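Local coordinates for ADP compounds hydrolase nudE (Escherichia coli, PDB 1VHZ) that hydrolyses ADP-ribose to AMP and ribose 5-phosphate, and also acts on Ap3A, Ap2A and NADH, as a homodimeric Nudix hydrolase using magnesium or another divalent cation, at the interface of chains A and B. Residues are numbered along the deposited sequence; one frame, centred on the assembly and turned at random. Chains: chain A/B, ADP compounds hydrolase nudE.

The interface of chains A and B. Residues chain A 29, 31, 41-42, 119-120; chain B 68, 70-71.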
ATOM      1  N   VAL A  29      -2.905  21.117   6.856  1.00 26.17           N
ATOM      2  CA  VAL A  29      -3.716  20.954   8.056  1.00 26.07           C
ATOM      3  C   VAL A  29      -2.976  21.431   9.305  1.00 28.03           C
ATOM      4  O   VAL A  29      -1.920  20.886   9.611  1.00 26.38           O
ATOM      5  CB  VAL A  29      -4.094  19.470   8.285  1.00 22.01           C
ATOM      6  CG1 VAL A  29      -4.997  19.310   9.499  1.00 22.40           C
ATOM      7  CG2 VAL A  29      -4.786  18.867   7.070  1.00 25.76           C
ATOM      8  N   LEU A  31      -2.527  21.432  13.132  1.00 23.89           N
ATOM      9  CA  LEU A  31      -2.908  20.551  14.211  1.00 25.69           C
ATOM     10  C   LEU A  31      -2.344  20.951  15.573  1.00 22.99           C
ATOM     11  O   LEU A  31      -1.238  21.459  15.668  1.00 21.57           O
ATOM     12  CB  LEU A  31      -2.312  19.141  13.953  1.00 29.13           C
ATOM     13  CG  LEU A  31      -2.996  18.291  12.890  1.00 33.16           C
ATOM     14  CD1 LEU A  31      -2.225  16.997  12.684  1.00 27.37           C
ATOM     15  CD2 LEU A  31      -4.442  18.001  13.280  1.00 31.41           C
ATOM     16  N   TYR A  41       0.625  19.846   8.876  1.00 30.60           N
ATOM     17  CA  TYR A  41       0.827  18.666   8.043  1.00 31.60           C
ATOM     18  C   TYR A  41       0.193  18.878   6.666  1.00 33.87           C
ATOM     19  O   TYR A  41      -0.680  19.728   6.500  1.00 32.86           O
ATOM     20  CB  TYR A  41       0.153  17.440   8.654  1.00 31.87           C
ATOM     21  CG  TYR A  41       0.832  16.728   9.790  1.00 34.27           C
ATOM     22  CD1 TYR A  41       0.348  15.490  10.220  1.00 34.36           C
ATOM     23  CD2 TYR A  41       1.936  17.248  10.445  1.00 36.30           C
ATOM     24  CE1 TYR A  41       0.948  14.812  11.268  1.00 36.09           C
ATOM     25  CE2 TYR A  41       2.546  16.592  11.495  1.00 36.17           C
ATOM     26  CZ  TYR A  41       2.045  15.373  11.895  1.00 37.97           C
ATOM     27  OH  TYR A  41       2.653  14.701  12.923  1.00 41.56           O
ATOM     28  N   GLU A  42       0.617  18.057   5.712  1.00 32.21           N
ATOM     29  CA  GLU A  42       0.032  18.145   4.373  1.00 33.58           C
ATOM     30  C   GLU A  42      -0.559  16.778   4.027  1.00 32.98           C
ATOM     31  O   GLU A  42      -0.027  15.757   4.457  1.00 30.89           O
ATOM     32  CB  GLU A  42       1.033  18.583   3.331  1.00 32.30           C
ATOM     33  CG  GLU A  42       1.307  20.071   3.285  1.00 35.10           C
ATOM     34  CD  GLU A  42       2.071  20.481   2.042  1.00 33.46           C
ATOM     35  OE1 GLU A  42       2.545  19.577   1.317  1.00 33.37           O
ATOM     36  OE2 GLU A  42       2.186  21.699   1.807  1.00 34.89           O
ATOM     37  N   PRO A 119      -2.361   6.023   5.229  1.00 25.66           N
ATOM     38  CA  PRO A 119      -3.327   6.929   5.807  1.00 22.82           C
ATOM     39  C   PRO A 119      -2.756   8.209   6.371  1.00 23.22           C
ATOM     40  O   PRO A 119      -3.483   9.136   6.758  1.00 19.95           O
ATOM     41  CB  PRO A 119      -4.042   6.106   6.873  1.00 22.38           C
ATOM     42  CG  PRO A 119      -3.089   5.015   7.219  1.00 24.04           C
ATOM     43  CD  PRO A 119      -2.318   4.728   5.958  1.00 22.13           C
ATOM     44  N   SER A 120      -1.438   8.356   6.462  1.00 26.91           N
ATOM     45  CA  SER A 120      -0.835   9.596   6.944  1.00 29.36           C
ATOM     46  C   SER A 120      -1.063  10.717   5.932  1.00 30.15           C
ATOM     47  O   SER A 120      -1.170  11.877   6.308  1.00 31.50           O
ATOM     48  CB  SER A 120       0.673   9.419   7.162  1.00 31.09           C
ATOM     49  OG  SER A 120       0.921   8.869   8.446  1.00 46.77           O
TER
ATOM     50  N   TYR B  68      -0.399   8.808  14.944  1.00 14.58           N
ATOM     51  CA  TYR B  68      -1.459   9.572  14.330  1.00 16.32           C
ATOM     52  C   TYR B  68      -1.251   9.699  12.819  1.00 18.79           C
ATOM     53  O   TYR B  68      -0.132   9.855  12.343  1.00 21.59           O
ATOM     54  CB  TYR B  68      -1.658  10.928  14.986  1.00 15.10           C
ATOM     55  CG  TYR B  68      -2.795  11.761  14.405  1.00 17.46           C
ATOM     56  CD1 TYR B  68      -2.541  12.761  13.481  1.00 16.34           C
ATOM     57  CD2 TYR B  68      -4.112  11.542  14.780  1.00 16.77           C
ATOM     58  CE1 TYR B  68      -3.560  13.530  12.945  1.00 16.18           C
ATOM     59  CE2 TYR B  68      -5.140  12.299  14.261  1.00 18.64           C
ATOM     60  CZ  TYR B  68      -4.855  13.295  13.339  1.00 19.69           C
ATOM     61  OH  TYR B  68      -5.874  14.068  12.838  1.00 21.32           O
ATOM     62  N   VAL B  70      -2.934  11.943   9.772  1.00 21.99           N
ATOM     63  CA  VAL B  70      -3.874  13.018   9.446  1.00 23.35           C
ATOM     64  C   VAL B  70      -4.765  12.721   8.258  1.00 24.36           C
ATOM     65  O   VAL B  70      -5.847  13.325   8.123  1.00 22.74           O
ATOM     66  CB  VAL B  70      -3.154  14.369   9.231  1.00 25.39           C
ATOM     67  CG1 VAL B  70      -2.449  14.407   7.878  1.00 29.41           C
ATOM     68  CG2 VAL B  70      -4.153  15.517   9.312  1.00 26.36           C
ATOM     69  N   GLY B  71      -4.355  11.818   7.360  1.00 23.08           N
ATOM     70  CA  GLY B  71      -5.189  11.517   6.193  1.00 22.03           C
ATOM     71  C   GLY B  71      -6.522  10.919   6.612  1.00 22.25           C
ATOM     72  O   GLY B  71      -7.559  11.206   6.017  1.00 22.60           O
TER
HETATM   73  O   HOH W   1       0.660   7.182  10.948  1.00 32.24           O
HETATM   74  O   HOH W   2       1.991  11.871  13.341  1.00 47.12           O
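B:Val70 pushes its forked side chain against A:Tyr41, A:Val29 and the backbone of A:Ser120, and its two methyls divide the work. CG1 of B:Val70 lies in the plane of the A:Tyr41 ring, at its edge, 3.8 Å from CD1 of A:Tyr41. CG2 of B:Val70, anti to the backbone N, comes 3.9 Å from CG1 of A:Val29, the two valine side chains running alongside each other and pointing opposite ways. A compact beta-branched residue suits this place, since each methyl serves a different neighbour. Cutting B:Val70 back to an alanine removes both methyls and would probably leave A:Val29 facing a gap, with CB alone against the A:Tyr41 edge.

CD1 of A:Leu31 rests over one face of its own chain's A:Tyr41 ring, towards the rim, and reaches across to CE1 of B:Tyr68 at 3.7 Å. The B:Tyr68 ring is carried there by a first torsion that sets CG anti to the backbone N (chi1 -178°). Tyrosine appears to suit A:Tyr41's place because its hydroxyl extends beyond the apolar patch: OH of A:Tyr41 lies 2.9 Å from the O of a water that also contacts O of B:Tyr68. A second water joins that carbonyl to OG of A:Ser120, a substrate-binding residue.

The site belongs to the two-fold symmetric homodimer interface. Strands 25-32 and 38-44 of chain A lie over the turn following strand 61-69 of chain B, while the A:Pro119-A:Ser120 loop approaches from another side, bringing the partner subunit close to substrate-binding residues.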